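Local structure of 3-methylornithine synthase (Methanosarcina barkeri, 3T7V) at residues Y21-T24 with D25-R29; E94-K97 with E98-T102. The protein catalyses the radical-based isomerization of L-lysine to (3R)-3-methyl-D-ornithine, a step in pyrrolysine biosynthesis, using a [4Fe-4S] cluster and S-adenosyl-L-methionine. All blocks are in the same frame, centred on the assembly; numbering follows the deposited sequence.

How the contacts relate
Both contacts illustrate how a side chain can serve the backbone at the scale of one helical turn: contact 1 at the start of helix 25-32, contact 2 inside helix 93-103. They stand on opposite sides of the chain's centre, 46 Å apart between centres and about 38 Å between nearest atoms, and do not touch. Contact 1 lies away from the annotated sites, in the N-terminal part of the chain, where its helix packs on helices 216-228 and 258-268. Contact 2 belongs to the radical SAM core; the side chain of Thr99 is about 11 Å from that of Asp112, which binds (3R)-3-methyl-D-ornithine.

Contact 1 (Y21-T24 with D25-R29)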
ATOM      1  N   TYR A  21     -21.618  13.878   2.622  1.00 37.88           N
ATOM      2  CA  TYR A  21     -22.461  12.707   2.286  1.00 33.81           C
ATOM      3  C   TYR A  21     -21.711  11.382   2.529  1.00 29.49           C
ATOM      4  O   TYR A  21     -20.549  11.247   2.115  1.00 28.13           O
ATOM      5  CB  TYR A  21     -22.974  12.801   0.826  1.00 32.82           C
ATOM      6  CG  TYR A  21     -23.872  11.659   0.426  1.00 32.61           C
ATOM      7  CD1 TYR A  21     -25.177  11.574   0.921  1.00 42.50           C
ATOM      8  CD2 TYR A  21     -23.380  10.630  -0.401  1.00 29.11           C
ATOM      9  CE1 TYR A  21     -25.985  10.494   0.609  1.00 44.99           C
ATOM     10  CE2 TYR A  21     -24.156   9.529  -0.711  1.00 34.67           C
ATOM     11  CZ  TYR A  21     -25.492   9.480  -0.225  1.00 34.06           C
ATOM     12  OH  TYR A  21     -26.299   8.406  -0.550  1.00 35.75           O
ATOM     13  N   GLN A  22     -22.374  10.424   3.167  1.00 28.30           N
ATOM     14  CA  GLN A  22     -21.833   9.078   3.457  1.00 26.30           C
ATOM     15  C   GLN A  22     -22.470   8.105   2.471  1.00 25.28           C
ATOM     16  O   GLN A  22     -23.657   7.928   2.500  1.00 29.70           O
ATOM     17  CB  GLN A  22     -22.268   8.591   4.830  1.00 39.66           C
ATOM     18  CG  GLN A  22     -22.187   9.599   5.949  1.00 51.67           C
ATOM     19  CD  GLN A  22     -20.840   9.550   6.562  1.00 52.66           C
ATOM     20  OE1 GLN A  22     -19.837   9.572   5.859  1.00 53.56           O
ATOM     21  NE2 GLN A  22     -20.793   9.481   7.873  1.00 64.63           N
ATOM     22  N   LEU A  23     -21.643   7.414   1.665  1.00 25.34           N
ATOM     23  CA  LEU A  23     -22.150   6.441   0.747  1.00 23.29           C
ATOM     24  C   LEU A  23     -22.865   5.308   1.515  1.00 25.15           C
ATOM     25  O   LEU A  23     -22.357   4.809   2.549  1.00 26.15           O
ATOM     26  CB  LEU A  23     -20.970   5.899  -0.063  1.00 24.21           C
ATOM     27  CG  LEU A  23     -20.599   6.744  -1.285  1.00 29.87           C
ATOM     28  CD1 LEU A  23     -20.419   8.245  -1.239  1.00 37.54           C
ATOM     29  CD2 LEU A  23     -19.365   6.020  -1.826  1.00 26.40           C
ATOM     30  N   THR A  24     -24.073   4.964   1.066  1.00 23.32           N
ATOM     31  CA  THR A  24     -24.791   3.827   1.620  1.00 23.74           C
ATOM     32  C   THR A  24     -24.368   2.512   0.999  1.00 23.05           C
ATOM     33  O   THR A  24     -23.649   2.506   0.012  1.00 22.13           O
ATOM     34  CB  THR A  24     -26.299   4.006   1.349  1.00 26.78           C
ATOM     35  OG1 THR A  24     -26.541   3.955  -0.082  1.00 27.69           O
ATOM     36  CG2 THR A  24     -26.793   5.348   1.893  1.00 33.40           C
ATOM     37  N   ASP A  25     -24.874   1.387   1.525  1.00 23.85           N
ATOM     38  CA  ASP A  25     -24.548   0.127   0.865  1.00 26.21           C
ATOM     39  C   ASP A  25     -25.147   0.054  -0.531  1.00 23.79           C
ATOM     40  O   ASP A  25     -24.520  -0.555  -1.428  1.00 23.85           O
ATOM     41  CB  ASP A  25     -24.945  -1.120   1.700  1.00 28.63           C
ATOM     42  CG  ASP A  25     -24.171  -1.229   3.050  1.00 34.30           C
ATOM     43  OD1 ASP A  25     -22.992  -0.773   3.159  1.00 34.50           O
ATOM     44  OD2 ASP A  25     -24.770  -1.762   4.002  1.00 47.08           O
ATOM     45  N   ASN A  26     -26.353   0.596  -0.726  1.00 23.14           N
ATOM     46  CA  ASN A  26     -26.900   0.692  -2.123  1.00 22.04           C
ATOM     47  C   ASN A  26     -25.976   1.473  -3.040  1.00 21.29           C
ATOM     48  O   ASN A  26     -25.814   1.059  -4.228  1.00 21.16           O
ATOM     49  CB  ASN A  26     -28.326   1.197  -2.142  1.00 26.53           C
ATOM     50  CG  ASN A  26     -29.323   0.078  -1.775  1.00 36.49           C
ATOM     51  OD1 ASN A  26     -30.419   0.369  -1.519  1.00 45.96           O
ATOM     52  ND2 ASN A  26     -28.889  -1.165  -1.720  1.00 33.26           N
ATOM     53  N   ASP A  27     -25.412   2.599  -2.565  1.00 23.50           N
ATOM     54  CA  ASP A  27     -24.487   3.396  -3.387  1.00 21.81           C
ATOM     55  C   ASP A  27     -23.265   2.515  -3.716  1.00 19.62           C
ATOM     56  O   ASP A  27     -22.832   2.514  -4.873  1.00 22.44           O
ATOM     57  CB  ASP A  27     -23.991   4.672  -2.660  1.00 25.69           C
ATOM     58  CG  ASP A  27     -25.100   5.623  -2.335  1.00 31.69           C
ATOM     59  OD1 ASP A  27     -26.144   5.594  -3.037  1.00 36.08           O
ATOM     60  OD2 ASP A  27     -24.938   6.446  -1.407  1.00 33.02           O
ATOM     61  N   LEU A  28     -22.707   1.787  -2.740  1.00 22.03           N
ATOM     62  CA  LEU A  28     -21.520   0.878  -3.008  1.00 21.54           C
ATOM     63  C   LEU A  28     -21.906  -0.157  -4.012  1.00 21.06           C
ATOM     64  O   LEU A  28     -21.113  -0.442  -4.896  1.00 21.86           O
ATOM     65  CB  LEU A  28     -20.995   0.250  -1.706  1.00 21.40           C
ATOM     66  CG  LEU A  28     -20.475   1.240  -0.689  1.00 22.79           C
ATOM     67  CD1 LEU A  28     -19.984   0.486   0.565  1.00 24.39           C
ATOM     68  CD2 LEU A  28     -19.327   2.074  -1.243  1.00 26.73           C
ATOM     69  N   ARG A  29     -23.080  -0.822  -3.878  1.00 17.75           N
ATOM     70  CA  ARG A  29     -23.452  -1.804  -4.870  1.00 17.53           C
ATOM     71  C   ARG A  29     -23.514  -1.235  -6.255  1.00 17.47           C
ATOM     72  O   ARG A  29     -23.234  -1.956  -7.217  1.00 23.50           O
ATOM     73  CB  ARG A  29     -24.799  -2.499  -4.540  1.00 18.19           C
ATOM     74  CG  ARG A  29     -24.693  -3.426  -3.360  1.00 19.01           C
ATOM     75  CD  ARG A  29     -26.095  -3.964  -3.022  1.00 19.08           C
ATOM     76  NE  ARG A  29     -26.004  -4.884  -1.873  1.00 21.07           N
ATOM     77  CZ  ARG A  29     -25.748  -6.174  -1.988  1.00 18.61           C
ATOM     78  NH1 ARG A  29     -25.500  -6.736  -3.188  1.00 18.69           N
ATOM     79  NH2 ARG A  29     -25.783  -6.960  -0.916  1.00 21.91           N
TER
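Thr24 and Asp27 form a capping box at the start of helix 25-32, and Tyr21 extends it from the preceding loop. The N-cap residue Thr24 has its hydroxyl between the backbone N and the carbonyl carbon (chi1 65°), which turns OG1 forward over the first turn to accept from the amide of Asp27, with OG1 and N 3.0 Å apart. In return, the Asp27 carboxylate receives the Thr24 amide: N lies 3.0 Å from OD2 and approaches from above the carboxylate plane, 47° out of it, in a nearly straight hydrogen bond. The same oxygen takes a second donor. Tyr21 and Asp27 reach toward each other from opposite directions, and the phenol OH gives a short bond of 2.5 Å to Asp27 OD2 on its syn lone pair. OD2 lies in the plane of the ring at its edge, while ring and carboxylate planes are turned 45° apart. An alanine in place of Asp27 would probably leave both the Tyr21 hydroxyl and the Thr24 amide without their shared acceptor, the phenol end less firmly placed. On the buried side, Leu23 and Leu28 cross at about a right angle and both pack on Met268 of helix 258-268; their methyl carbons Leu23 CD2 and Leu28 CD2 meet at 4.0 Å.

Contact 2 (E94-K97 with E98-T102); sequences EEIK and ETCKT
The peptide carbonyl of Glu95 is the flat group at the centre of this turn, and Thr99 approaches it twice, from opposite faces of its plane. On one face the amide of Thr99 makes the regular helical bond, N to Glu95 O 2.9 Å. On the other, the hydroxyl of the same residue donates to the same oxygen, with Thr99 OG1 2.8 Å from Glu95 O. The two donors are tilted from the plane by nearly equal amounts, 29° for the amide and 30° for the hydroxyl, so they straddle it almost evenly. The threonine torsion makes this possible: OG1 stands beside its own backbone N and anti to the carbonyl carbon (chi1 -64°), pointing back along the helix toward the preceding turn.

One turn on, a threonine hydroxyl returns to the backbone in another way. Thr102 OG1 donates to Thr99 O at 2.7 Å, this time in the carbonyl plane and on a lone pair, and the amide of Thr102 shares that oxygen. Both threonines touch Pro302 in a neighbouring loop.

Ile96 and Cys100 form the buried side. Ile96 CG2 and Cys100 SG come within 4.4 Å of each other, one turn apart, and both side chains pack against helix 126-139, Ile96 on Leu131 and Val135, Cys100 on Glu138 and Leu139. Their backbones are joined by the bond from Cys100 N to Ile96 O, 2.9 Å. On the exposed Lys101, CG lies 3.4 Å from Lys97 O, and the chain then runs extended.

A hydroxyl doubling the amide's bond to the carbonyl four residues back is characteristic of serine and threonine within alpha-helices, here helix 93-103 of the radical SAM core.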
ATOM      1  N   GLU A  94      25.724  -2.478   5.346  1.00 14.52           N
ATOM      2  CA  GLU A  94      26.346  -1.649   4.353  1.00 15.31           C
ATOM      3  C   GLU A  94      25.447  -1.379   3.134  1.00 15.62           C
ATOM      4  O   GLU A  94      25.386  -0.272   2.592  1.00 17.24           O
ATOM      5  CB  GLU A  94      27.669  -2.283   3.886  1.00 15.47           C
ATOM      6  CG  GLU A  94      28.779  -2.204   4.925  1.00 19.97           C
ATOM      7  CD  GLU A  94      28.649  -3.205   6.075  1.00 22.07           C
ATOM      8  OE1 GLU A  94      27.764  -4.165   6.175  1.00 22.96           O
ATOM      9  OE2 GLU A  94      29.526  -3.038   6.983  1.00 35.25           O
ATOM     10  N   GLU A  95      24.702  -2.425   2.707  1.00 14.61           N
ATOM     11  CA  GLU A  95      23.777  -2.242   1.582  1.00 14.78           C
ATOM     12  C   GLU A  95      22.621  -1.317   1.973  1.00 14.65           C
ATOM     13  O   GLU A  95      22.176  -0.505   1.113  1.00 16.16           O
ATOM     14  CB  GLU A  95      23.142  -3.613   1.209  1.00 16.70           C
ATOM     15  CG  GLU A  95      24.133  -4.535   0.454  1.00 19.26           C
ATOM     16  CD  GLU A  95      23.545  -5.911   0.037  1.00 21.54           C
ATOM     17  OE1 GLU A  95      23.205  -6.669   0.951  1.00 18.30           O
ATOM     18  OE2 GLU A  95      23.463  -6.228  -1.204  1.00 25.45           O
ATOM     19  N   ILE A  96      22.171  -1.353   3.237  1.00 13.31           N
ATOM     20  CA  ILE A  96      21.101  -0.435   3.663  1.00 14.37           C
ATOM     21  C   ILE A  96      21.629   1.001   3.670  1.00 14.62           C
ATOM     22  O   ILE A  96      20.954   1.885   3.186  1.00 15.67           O
ATOM     23  CB  ILE A  96      20.586  -0.859   5.062  1.00 15.43           C
ATOM     24  CG1 ILE A  96      19.864  -2.226   4.914  1.00 18.89           C
ATOM     25  CG2 ILE A  96      19.694   0.259   5.676  1.00 18.29           C
ATOM     26  CD1 ILE A  96      19.618  -3.037   6.172  1.00 24.19           C
ATOM     27  N   LYS A  97      22.832   1.195   4.169  1.00 15.05           N
ATOM     28  CA  LYS A  97      23.374   2.548   4.196  1.00 17.42           C
ATOM     29  C   LYS A  97      23.633   3.070   2.767  1.00 16.76           C
ATOM     30  O   LYS A  97      23.301   4.240   2.476  1.00 19.11           O
ATOM     31  CB  LYS A  97      24.682   2.597   5.033  1.00 21.48           C
ATOM     32  CG  LYS A  97      24.379   2.540   6.518  1.00 24.54           C
ATOM     33  CD  LYS A  97      25.669   2.581   7.301  1.00 32.86           C
ATOM     34  CE  LYS A  97      25.368   2.493   8.796  1.00 41.34           C
ATOM     35  NZ  LYS A  97      26.586   2.186   9.567  1.00 51.13           N
ATOM     36  N   GLU A  98      24.109   2.210   1.856  1.00 18.32           N
ATOM     37  CA  GLU A  98      24.301   2.655   0.500  1.00 19.58           C
ATOM     38  C   GLU A  98      22.978   3.004  -0.135  1.00 18.95           C
ATOM     39  O   GLU A  98      22.871   4.027  -0.841  1.00 20.86           O
ATOM     40  CB  GLU A  98      25.056   1.591  -0.257  1.00 23.95           C
ATOM     41  CG  GLU A  98      25.189   1.854  -1.771  1.00 27.24           C
ATOM     42  CD  GLU A  98      26.062   3.074  -2.079  1.00 50.31           C
ATOM     43  OE1 GLU A  98      27.175   3.107  -1.481  1.00 47.92           O
ATOM     44  OE2 GLU A  98      25.652   3.968  -2.922  1.00 62.98           O
ATOM     45  N   THR A  99      21.942   2.233   0.142  1.00 16.79           N
ATOM     46  CA  THR A  99      20.606   2.537  -0.432  1.00 16.42           C
ATOM     47  C   THR A  99      20.154   3.886   0.115  1.00 16.40           C
ATOM     48  O   THR A  99      19.679   4.784  -0.678  1.00 17.95           O
ATOM     49  CB  THR A  99      19.601   1.457  -0.035  1.00 17.44           C
ATOM     50  OG1 THR A  99      20.049   0.226  -0.631  1.00 22.40           O
ATOM     51  CG2 THR A  99      18.250   1.776  -0.598  1.00 20.22           C
ATOM     52  N   CYS A 100      20.314   4.092   1.405  1.00 16.50           N
ATOM     53  CA  CYS A 100      19.887   5.370   1.999  1.00 18.48           C
ATOM     54  C   CYS A 100      20.615   6.561   1.316  1.00 18.50           C
ATOM     55  O   CYS A 100      20.000   7.624   1.101  1.00 19.10           O
ATOM     56  CB  CYS A 100      20.192   5.464   3.489  1.00 19.42           C
ATOM     57  SG  CYS A 100      19.034   4.452   4.432  1.00 23.76           S
ATOM     58  N   LYS A 101      21.911   6.415   1.019  1.00 18.11           N
ATOM     59  CA  LYS A 101      22.669   7.554   0.441  1.00 18.64           C
ATOM     60  C   LYS A 101      22.005   7.960  -0.879  1.00 21.52           C
ATOM     61  O   LYS A 101      21.987   9.162  -1.218  1.00 23.90           O
ATOM     62  CB  LYS A 101      24.111   7.184   0.224  1.00 21.76           C
ATOM     63  CG  LYS A 101      24.818   7.181   1.572  1.00 28.40           C
ATOM     64  CD  LYS A 101      26.336   6.960   1.429  1.00 34.13           C
ATOM     65  CE  LYS A 101      27.002   6.477   2.714  1.00 38.74           C
ATOM     66  NZ  LYS A 101      28.481   6.295   2.414  1.00 48.47           N
ATOM     67  N   THR A 102      21.434   6.999  -1.621  1.00 18.28           N
ATOM     68  CA  THR A 102      20.906   7.323  -2.912  1.00 20.64           C
ATOM     69  C   THR A 102      19.546   8.009  -2.796  1.00 21.33           C
ATOM     70  O   THR A 102      19.051   8.536  -3.775  1.00 26.75           O
ATOM     71  CB  THR A 102      20.761   6.061  -3.851  1.00 23.67           C
ATOM     72  OG1 THR A 102      19.774   5.153  -3.351  1.00 23.99           O
ATOM     73  CG2 THR A 102      22.031   5.301  -3.941  1.00 24.48           C
TER